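Local coordinates for protein ICChI, a glycosylated chitinase (Ipomoea carnea, PDB 6IDN) that has chitinase and lysozyme activity, probably cleaving beta-1,4 glycosidic linkages as a family 18 glycoside hydrolase, at residues Tyr25-His38 with Ile72-Tyr86. Sequence-based numbering, arbitrary orientation.
Sequences YDIINIGFLTTFGH and IKVFLSLGGGTGNYY
His38 and Tyr86 form an offset stack: their ring centroids lie 3.6 Å apart with planes only 3° from parallel. His38 is also fixed in rotation, because its ND1 donates to Tyr86 O at 3.0 Å, nearly in the imidazole plane and at 169° at the hydrogen. Tyr86 places its ring over that imidazole by setting CG between its own backbone N and carbonyl carbon (chi1 59°). With an alanine here in place of Tyr86, one imidazole face would probably be left without its stacking partner, the ring losing the contact that backs up its ND1 bond. Next along the chain, Tyr85 CB sits over a face of the Phe36 ring, 3.6 Å from its centroid, whereas the two rings, nearly parallel, are slid apart and barely overlap. Gly80 CA lies over the centre of the Phe32 ring, 3.9 Å from the centroid and almost on its normal; the Gly31-Phe32 peptide, just before this covered ring, is cis. Earlier in both segments, strands 27-34 and 73-80 run parallel with a modest twist, joined by bonds such as Ile30 N to Phe75 O (2.8 Å). Ile27 CG2 covers a face of Phe75, whose side chain also touches Trp180 of strand 178-182. Strand 2-7 flanks 27-36 and strand 121-126 flanks 73-80, making these neighbouring staves of the TIM barrel of glycoside hydrolase family 18.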
ATOM      1  N   TYR A  25      -7.007  -8.421  -8.974  1.00 25.02           N
ATOM      2  CA  TYR A  25      -6.612  -7.242  -8.209  1.00 20.33           C
ATOM      3  C   TYR A  25      -7.204  -5.975  -8.803  1.00 24.36           C
ATOM      4  O   TYR A  25      -7.237  -5.792 -10.028  1.00 25.66           O
ATOM      5  CB  TYR A  25      -5.093  -7.110  -8.144  1.00 19.85           C
ATOM      6  CG  TYR A  25      -4.393  -8.412  -7.857  1.00 20.53           C
ATOM      7  CD1 TYR A  25      -4.673  -9.133  -6.704  1.00 24.13           C
ATOM      8  CD2 TYR A  25      -3.464  -8.947  -8.757  1.00 22.19           C
ATOM      9  CE1 TYR A  25      -4.035 -10.326  -6.433  1.00 20.99           C
ATOM     10  CE2 TYR A  25      -2.819 -10.139  -8.485  1.00 23.56           C
ATOM     11  CZ  TYR A  25      -3.108 -10.829  -7.330  1.00 23.45           C
ATOM     12  OH  TYR A  25      -2.474 -12.016  -7.055  1.00 24.74           O
ATOM     13  N   ASP A  26      -7.683  -5.115  -7.918  1.00 21.16           N
ATOM     14  CA  ASP A  26      -8.174  -3.802  -8.288  1.00 21.16           C
ATOM     15  C   ASP A  26      -7.168  -2.698  -8.033  1.00 20.31           C
ATOM     16  O   ASP A  26      -7.312  -1.621  -8.616  1.00 18.56           O
ATOM     17  CB  ASP A  26      -9.450  -3.496  -7.503  1.00 21.75           C
ATOM     18  CG  ASP A  26     -10.493  -4.564  -7.683  1.00 21.09           C
ATOM     19  OD1 ASP A  26     -11.243  -4.498  -8.699  1.00 26.58           O
ATOM     20  OD2 ASP A  26     -10.543  -5.498  -6.851  1.00 22.81           O
ATOM     21  N   ILE A  27      -6.178  -2.945  -7.170  1.00 20.14           N
ATOM     22  CA  ILE A  27      -5.133  -1.986  -6.799  1.00 18.06           C
ATOM     23  C   ILE A  27      -3.812  -2.734  -6.686  1.00 18.50           C
ATOM     24  O   ILE A  27      -3.758  -3.816  -6.093  1.00 17.97           O
ATOM     25  CB  ILE A  27      -5.446  -1.287  -5.459  1.00 18.64           C
ATOM     26  CG1 ILE A  27      -6.793  -0.572  -5.557  1.00 20.15           C
ATOM     27  CG2 ILE A  27      -4.358  -0.308  -5.116  1.00 20.15           C
ATOM     28  CD1 ILE A  27      -7.340  -0.125  -4.230  1.00 18.98           C
ATOM     29  N   ILE A  28      -2.750  -2.169  -7.259  1.00 20.21           N
ATOM     30  CA  ILE A  28      -1.401  -2.718  -7.129  1.00 20.73           C
ATOM     31  C   ILE A  28      -0.558  -1.694  -6.398  1.00 15.77           C
ATOM     32  O   ILE A  28      -0.421  -0.559  -6.865  1.00 18.07           O
ATOM     33  CB  ILE A  28      -0.747  -3.028  -8.487  1.00 22.91           C
ATOM     34  CG1 ILE A  28      -1.712  -3.744  -9.432  1.00 25.03           C
ATOM     35  CG2 ILE A  28       0.550  -3.838  -8.291  1.00 22.69           C
ATOM     36  CD1 ILE A  28      -2.018  -5.144  -9.029  1.00 30.62           C
ATOM     37  N   ASN A  29       0.035  -2.096  -5.277  1.00 16.57           N
ATOM     38  CA  ASN A  29       1.018  -1.260  -4.587  1.00 16.95           C
ATOM     39  C   ASN A  29       2.410  -1.710  -5.011  1.00 17.76           C
ATOM     40  O   ASN A  29       2.828  -2.824  -4.683  1.00 17.98           O
ATOM     41  CB  ASN A  29       0.880  -1.366  -3.073  1.00 19.03           C
ATOM     42  CG  ASN A  29      -0.438  -0.860  -2.575  1.00 16.28           C
ATOM     43  OD1 ASN A  29      -0.918   0.181  -3.019  1.00 19.34           O
ATOM     44  ND2 ASN A  29      -1.027  -1.588  -1.622  1.00 18.03           N
ATOM     45  N   ILE A  30       3.141  -0.839  -5.701  1.00 17.57           N
ATOM     46  CA  ILE A  30       4.504  -1.144  -6.132  1.00 19.19           C
ATOM     47  C   ILE A  30       5.448  -0.706  -5.013  1.00 18.53           C
ATOM     48  O   ILE A  30       5.583   0.488  -4.734  1.00 18.68           O
ATOM     49  CB  ILE A  30       4.853  -0.445  -7.454  1.00 18.19           C
ATOM     50  CG1 ILE A  30       3.943  -0.916  -8.600  1.00 23.39           C
ATOM     51  CG2 ILE A  30       6.341  -0.647  -7.800  1.00 21.29           C
ATOM     52  CD1 ILE A  30       4.267  -0.266  -9.956  1.00 23.07           C
ATOM     53  N   GLY A  31       6.112  -1.660  -4.372  1.00 19.62           N
ATOM     54  CA  GLY A  31       7.033  -1.367  -3.278  1.00 20.16           C
ATOM     55  C   GLY A  31       8.442  -1.762  -3.685  1.00 21.08           C
ATOM     56  O   GLY A  31       8.620  -2.748  -4.405  1.00 22.33           O
ATOM     57  N   PHE A  32       9.448  -1.002  -3.229  1.00 23.14           N
ATOM     58  CA  PHE A  32       9.332   0.102  -2.273  1.00 22.36           C
ATOM     59  C   PHE A  32      10.295   1.233  -2.579  1.00 20.51           C
ATOM     60  O   PHE A  32      11.387   1.003  -3.093  1.00 21.38           O
ATOM     61  CB  PHE A  32       9.619  -0.372  -0.843  1.00 21.98           C
ATOM     62  CG  PHE A  32       8.536  -1.222  -0.259  1.00 20.60           C
ATOM     63  CD1 PHE A  32       7.309  -0.664   0.089  1.00 16.32           C
ATOM     64  CD2 PHE A  32       8.738  -2.577  -0.063  1.00 23.19           C
ATOM     65  CE1 PHE A  32       6.301  -1.452   0.645  1.00 18.22           C
ATOM     66  CE2 PHE A  32       7.739  -3.370   0.478  1.00 20.77           C
ATOM     67  CZ  PHE A  32       6.513  -2.809   0.826  1.00 17.88           C
ATOM     68  N   LEU A  33       9.907   2.462  -2.246  1.00 19.31           N
ATOM     69  CA  LEU A  33      10.871   3.561  -2.176  1.00 20.67           C
ATOM     70  C   LEU A  33      11.516   3.475  -0.798  1.00 21.70           C
ATOM     71  O   LEU A  33      10.901   3.828   0.212  1.00 20.12           O
ATOM     72  CB  LEU A  33      10.190   4.909  -2.403  1.00 18.45           C
ATOM     73  CG  LEU A  33      11.108   6.085  -2.747  1.00 20.73           C
ATOM     74  CD1 LEU A  33      11.622   5.955  -4.184  1.00 18.42           C
ATOM     75  CD2 LEU A  33      10.391   7.410  -2.570  1.00 21.14           C
ATOM     76  N   THR A  34      12.751   2.962  -0.745  1.00 22.82           N
ATOM     77  CA  THR A  34      13.371   2.574   0.519  1.00 21.55           C
ATOM     78  C   THR A  34      14.281   3.638   1.124  1.00 25.60           C
ATOM     79  O   THR A  34      14.580   3.554   2.323  1.00 22.68           O
ATOM     80  CB  THR A  34      14.173   1.272   0.356  1.00 23.84           C
ATOM     81  OG1 THR A  34      15.165   1.411  -0.676  1.00 25.11           O
ATOM     82  CG2 THR A  34      13.245   0.129   0.027  1.00 22.44           C
ATOM     83  N   THR A  35      14.745   4.611   0.335  1.00 22.92           N
ATOM     84  CA  THR A  35      15.414   5.800   0.852  1.00 21.74           C
ATOM     85  C   THR A  35      14.673   7.027   0.346  1.00 19.49           C
ATOM     86  O   THR A  35      14.415   7.136  -0.856  1.00 22.47           O
ATOM     87  CB  THR A  35      16.882   5.881   0.413  1.00 27.91           C
ATOM     88  OG1 THR A  35      17.637   4.824   1.019  1.00 30.44           O
ATOM     89  CG2 THR A  35      17.497   7.234   0.827  1.00 24.95           C
ATOM     90  N   PHE A  36      14.310   7.928   1.262  1.00 21.97           N
ATOM     91  CA  PHE A  36      13.774   9.239   0.902  1.00 20.39           C
ATOM     92  C   PHE A  36      13.824  10.133   2.131  1.00 20.93           C
ATOM     93  O   PHE A  36      13.987   9.657   3.257  1.00 21.07           O
ATOM     94  CB  PHE A  36      12.336   9.164   0.354  1.00 19.57           C
ATOM     95  CG  PHE A  36      11.334   8.577   1.320  1.00 19.07           C
ATOM     96  CD1 PHE A  36      10.692   9.380   2.256  1.00 19.42           C
ATOM     97  CD2 PHE A  36      11.016   7.233   1.271  1.00 19.42           C
ATOM     98  CE1 PHE A  36       9.785   8.841   3.144  1.00 20.53           C
ATOM     99  CE2 PHE A  36      10.087   6.691   2.147  1.00 18.55           C
ATOM    100  CZ  PHE A  36       9.476   7.495   3.087  1.00 17.55           C
ATOM    101  N   GLY A  37      13.702  11.437   1.894  1.00 20.24           N
ATOM    102  CA  GLY A  37      13.694  12.416   2.958  1.00 22.00           C
ATOM    103  C   GLY A  37      15.092  12.806   3.393  1.00 20.99           C
ATOM    104  O   GLY A  37      16.100  12.252   2.960  1.00 23.41           O
ATOM    105  N   HIS A  38      15.133  13.790   4.294  1.00 24.24           N
ATOM    106  CA  HIS A  38      16.368  14.296   4.903  1.00 24.36           C
ATOM    107  C   HIS A  38      17.465  14.524   3.856  1.00 27.02           C
ATOM    108  O   HIS A  38      18.635  14.183   4.051  1.00 27.70           O
ATOM    109  CB  HIS A  38      16.838  13.404   6.075  1.00 25.18           C
ATOM    110  CG  HIS A  38      17.142  11.969   5.729  1.00 26.47           C
ATOM    111  ND1 HIS A  38      16.165  11.011   5.551  1.00 22.81           N
ATOM    112  CD2 HIS A  38      18.325  11.320   5.607  1.00 28.64           C
ATOM    113  CE1 HIS A  38      16.731   9.843   5.298  1.00 20.42           C
ATOM    114  NE2 HIS A  38      18.046  10.002   5.339  1.00 22.38           N
ATOM    115  N   ILE A  72      -7.494  -0.812 -13.143  1.00 25.49           N
ATOM    116  CA  ILE A  72      -6.695  -1.100 -11.958  1.00 24.94           C
ATOM    117  C   ILE A  72      -5.912   0.152 -11.584  1.00 26.50           C
ATOM    118  O   ILE A  72      -5.284   0.782 -12.440  1.00 23.53           O
ATOM    119  CB  ILE A  72      -5.756  -2.292 -12.217  1.00 30.20           C
ATOM    120  CG1 ILE A  72      -6.580  -3.543 -12.553  1.00 29.78           C
ATOM    121  CG2 ILE A  72      -4.828  -2.510 -11.030  1.00 30.30           C
ATOM    122  CD1 ILE A  72      -5.778  -4.677 -13.158  1.00 29.54           C
ATOM    123  N   LYS A  73      -5.954   0.531 -10.303  1.00 22.08           N
ATOM    124  CA  LYS A  73      -5.136   1.638  -9.823  1.00 20.62           C
ATOM    125  C   LYS A  73      -3.764   1.120  -9.427  1.00 19.44           C
ATOM    126  O   LYS A  73      -3.627  -0.007  -8.935  1.00 22.68           O
ATOM    127  CB  LYS A  73      -5.776   2.337  -8.618  1.00 21.64           C
ATOM    128  CG  LYS A  73      -7.170   2.877  -8.899  1.00 27.89           C
ATOM    129  CD  LYS A  73      -7.742   3.551  -7.671  1.00 29.90           C
ATOM    130  CE  LYS A  73      -9.104   4.196  -7.954  1.00 39.46           C
ATOM    131  NZ  LYS A  73     -10.201   3.241  -8.259  1.00 33.95           N
ATOM    132  N   VAL A  74      -2.748   1.945  -9.648  1.00 20.09           N
ATOM    133  CA  VAL A  74      -1.365   1.566  -9.387  1.00 19.42           C
ATOM    134  C   VAL A  74      -0.745   2.637  -8.501  1.00 17.38           C
ATOM    135  O   VAL A  74      -0.689   3.808  -8.893  1.00 16.42           O
ATOM    136  CB  VAL A  74      -0.559   1.394 -10.690  1.00 22.29           C
ATOM    137  CG1 VAL A  74       0.826   0.850 -10.391  1.00 22.74           C
ATOM    138  CG2 VAL A  74      -1.294   0.471 -11.661  1.00 22.93           C
ATOM    139  N   PHE A  75      -0.308   2.247  -7.296  1.00 18.47           N
ATOM    140  CA  PHE A  75       0.315   3.170  -6.359  1.00 17.61           C
ATOM    141  C   PHE A  75       1.800   2.858  -6.204  1.00 16.21           C
ATOM    142  O   PHE A  75       2.222   1.707  -6.340  1.00 19.98           O
ATOM    143  CB  PHE A  75      -0.348   3.090  -4.968  1.00 16.78           C
ATOM    144  CG  PHE A  75      -1.833   3.370  -4.958  1.00 19.27           C
ATOM    145  CD1 PHE A  75      -2.448   4.110  -5.972  1.00 20.39           C
ATOM    146  CD2 PHE A  75      -2.613   2.891  -3.923  1.00 19.34           C
ATOM    147  CE1 PHE A  75      -3.830   4.354  -5.934  1.00 18.21           C
ATOM    148  CE2 PHE A  75      -3.985   3.128  -3.872  1.00 19.41           C
ATOM    149  CZ  PHE A  75      -4.597   3.855  -4.892  1.00 19.18           C
ATOM    150  N   LEU A  76       2.579   3.887  -5.856  1.00 16.50           N
ATOM    151  CA  LEU A  76       3.941   3.693  -5.363  1.00 15.77           C
ATOM    152  C   LEU A  76       3.922   3.626  -3.841  1.00 15.60           C
ATOM    153  O   LEU A  76       3.363   4.515  -3.187  1.00 17.33           O
ATOM    154  CB  LEU A  76       4.856   4.838  -5.804  1.00 16.80           C
ATOM    155  CG  LEU A  76       6.258   4.779  -5.176  1.00 19.40           C
ATOM    156  CD1 LEU A  76       7.066   3.627  -5.768  1.00 22.22           C
ATOM    157  CD2 LEU A  76       7.013   6.080  -5.367  1.00 20.39           C
ATOM    158  N   SER A  77       4.539   2.590  -3.277  0.64 15.32           N
ATOM    159  CA  SER A  77       4.562   2.396  -1.830  0.64 16.42           C
ATOM    160  C   SER A  77       5.871   2.918  -1.247  0.64 17.44           C
ATOM    161  O   SER A  77       6.953   2.463  -1.631  0.64 18.59           O
ATOM    162  CB  SER A  77       4.371   0.929  -1.458  0.64 16.42           C
ATOM    163  OG  SER A  77       4.201   0.779  -0.054  0.64 15.74           O
ATOM    164  N   LEU A  78       5.757   3.842  -0.288  1.00 14.87           N
ATOM    165  CA  LEU A  78       6.897   4.361   0.459  1.00 16.22           C
ATOM    166  C   LEU A  78       7.259   3.447   1.616  1.00 20.76           C
ATOM    167  O   LEU A  78       6.393   3.059   2.407  1.00 18.28           O
ATOM    168  CB  LEU A  78       6.591   5.740   1.042  1.00 15.97           C
ATOM    169  CG  LEU A  78       5.994   6.799   0.129  1.00 14.70           C
ATOM    170  CD1 LEU A  78       5.698   8.050   0.949  1.00 18.20           C
ATOM    171  CD2 LEU A  78       6.913   7.127  -1.056  1.00 20.25           C
ATOM    172  N   GLY A  79       8.548   3.147   1.744  1.00 19.15           N
ATOM    173  CA  GLY A  79       9.031   2.613   3.001  1.00 18.20           C
ATOM    174  C   GLY A  79       9.292   1.124   2.999  1.00 22.92           C
ATOM    175  O   GLY A  79      10.201   0.646   2.313  1.00 27.61           O
ATOM    176  N   GLY A  80       8.493   0.376   3.747  1.00 22.36           N
ATOM    177  CA  GLY A  80       8.699  -1.049   3.872  1.00 26.41           C
ATOM    178  C   GLY A  80       9.589  -1.389   5.049  1.00 28.28           C
ATOM    179  O   GLY A  80      10.010  -0.535   5.839  1.00 27.78           O
ATOM    180  N   GLY A  81       9.903  -2.682   5.153  1.00 29.39           N
ATOM    181  CA  GLY A  81      10.533  -3.178   6.363  1.00 31.40           C
ATOM    182  C   GLY A  81      11.985  -2.772   6.529  1.00 35.87           C
ATOM    183  O   GLY A  81      12.484  -2.692   7.655  1.00 38.30           O
ATOM    184  N   THR A  82      12.689  -2.530   5.428  1.00 31.65           N
ATOM    185  CA  THR A  82      14.122  -2.257   5.464  1.00 31.76           C
ATOM    186  C   THR A  82      14.393  -1.019   4.638  1.00 33.25           C
ATOM    187  O   THR A  82      14.107  -0.996   3.436  1.00 36.50           O
ATOM    188  CB  THR A  82      14.924  -3.438   4.915  1.00 34.22           C
ATOM    189  OG1 THR A  82      14.633  -4.624   5.671  1.00 44.80           O
ATOM    190  CG2 THR A  82      16.427  -3.143   4.984  1.00 40.99           C
ATOM    191  N   GLY A  83      14.938   0.013   5.263  1.00 29.53           N
ATOM    192  CA  GLY A  83      15.205   1.205   4.476  1.00 32.76           C
ATOM    193  C   GLY A  83      15.933   2.266   5.263  1.00 39.87           C
ATOM    194  O   GLY A  83      16.187   2.128   6.463  1.00 42.67           O
ATOM    195  N   ASN A  84      16.270   3.328   4.541  1.00 31.32           N
ATOM    196  CA  ASN A  84      16.856   4.544   5.087  1.00 37.15           C
ATOM    197  C   ASN A  84      15.907   5.699   4.774  1.00 33.47           C
ATOM    198  O   ASN A  84      16.167   6.501   3.874  1.00 32.59           O
ATOM    199  CB  ASN A  84      18.258   4.799   4.479  1.00 42.43           C
ATOM    200  CG  ASN A  84      18.881   6.085   4.957  1.00 51.70           C
ATOM    201  OD1 ASN A  84      18.599   6.557   6.057  1.00 53.09           O
ATOM    202  ND2 ASN A  84      19.703   6.689   4.110  1.00 42.06           N
ATOM    203  N   TYR A  85      14.781   5.743   5.473  1.00 22.11           N
ATOM    204  CA  TYR A  85      13.806   6.784   5.176  1.00 21.00           C
ATOM    205  C   TYR A  85      13.299   7.415   6.462  1.00 26.46           C
ATOM    206  O   TYR A  85      13.155   6.738   7.481  1.00 25.18           O
ATOM    207  CB  TYR A  85      12.647   6.233   4.335  1.00 20.96           C
ATOM    208  CG  TYR A  85      11.876   5.095   4.967  1.00 23.99           C
ATOM    209  CD1 TYR A  85      12.221   3.778   4.729  1.00 21.41           C
ATOM    210  CD2 TYR A  85      10.748   5.340   5.753  1.00 20.51           C
ATOM    211  CE1 TYR A  85      11.502   2.733   5.293  1.00 20.96           C
ATOM    212  CE2 TYR A  85      10.026   4.300   6.313  1.00 21.56           C
ATOM    213  CZ  TYR A  85      10.396   3.001   6.078  1.00 21.74           C
ATOM    214  OH  TYR A  85       9.669   1.974   6.623  1.00 24.07           O
ATOM    215  N   TYR A  86      13.069   8.724   6.386  1.00 20.57           N
ATOM    216  CA  TYR A  86      12.443   9.552   7.410  1.00 20.67           C
ATOM    217  C   TYR A  86      12.457  10.992   6.919  1.00 22.68           C
ATOM    218  O   TYR A  86      13.267  11.369   6.065  1.00 20.80           O
ATOM    219  CB  TYR A  86      13.144   9.455   8.767  1.00 21.56           C
ATOM    220  CG  TYR A  86      14.601   9.855   8.765  1.00 29.40           C
ATOM    221  CD1 TYR A  86      14.972  11.167   8.996  1.00 28.27           C
ATOM    222  CD2 TYR A  86      15.608   8.921   8.539  1.00 28.01           C
ATOM    223  CE1 TYR A  86      16.307  11.552   8.998  1.00 30.04           C
ATOM    224  CE2 TYR A  86      16.945   9.295   8.549  1.00 32.32           C
ATOM    225  CZ  TYR A  86      17.287  10.612   8.767  1.00 30.75           C
ATOM    226  OH  TYR A  86      18.620  10.982   8.781  1.00 37.10           O
TER
HETATM  227  O   HOH W   1      -9.416   0.070  -8.571  1.00 30.47           O
HETATM  228  O   HOH W   2      20.371   5.513   1.829  1.00 38.48           O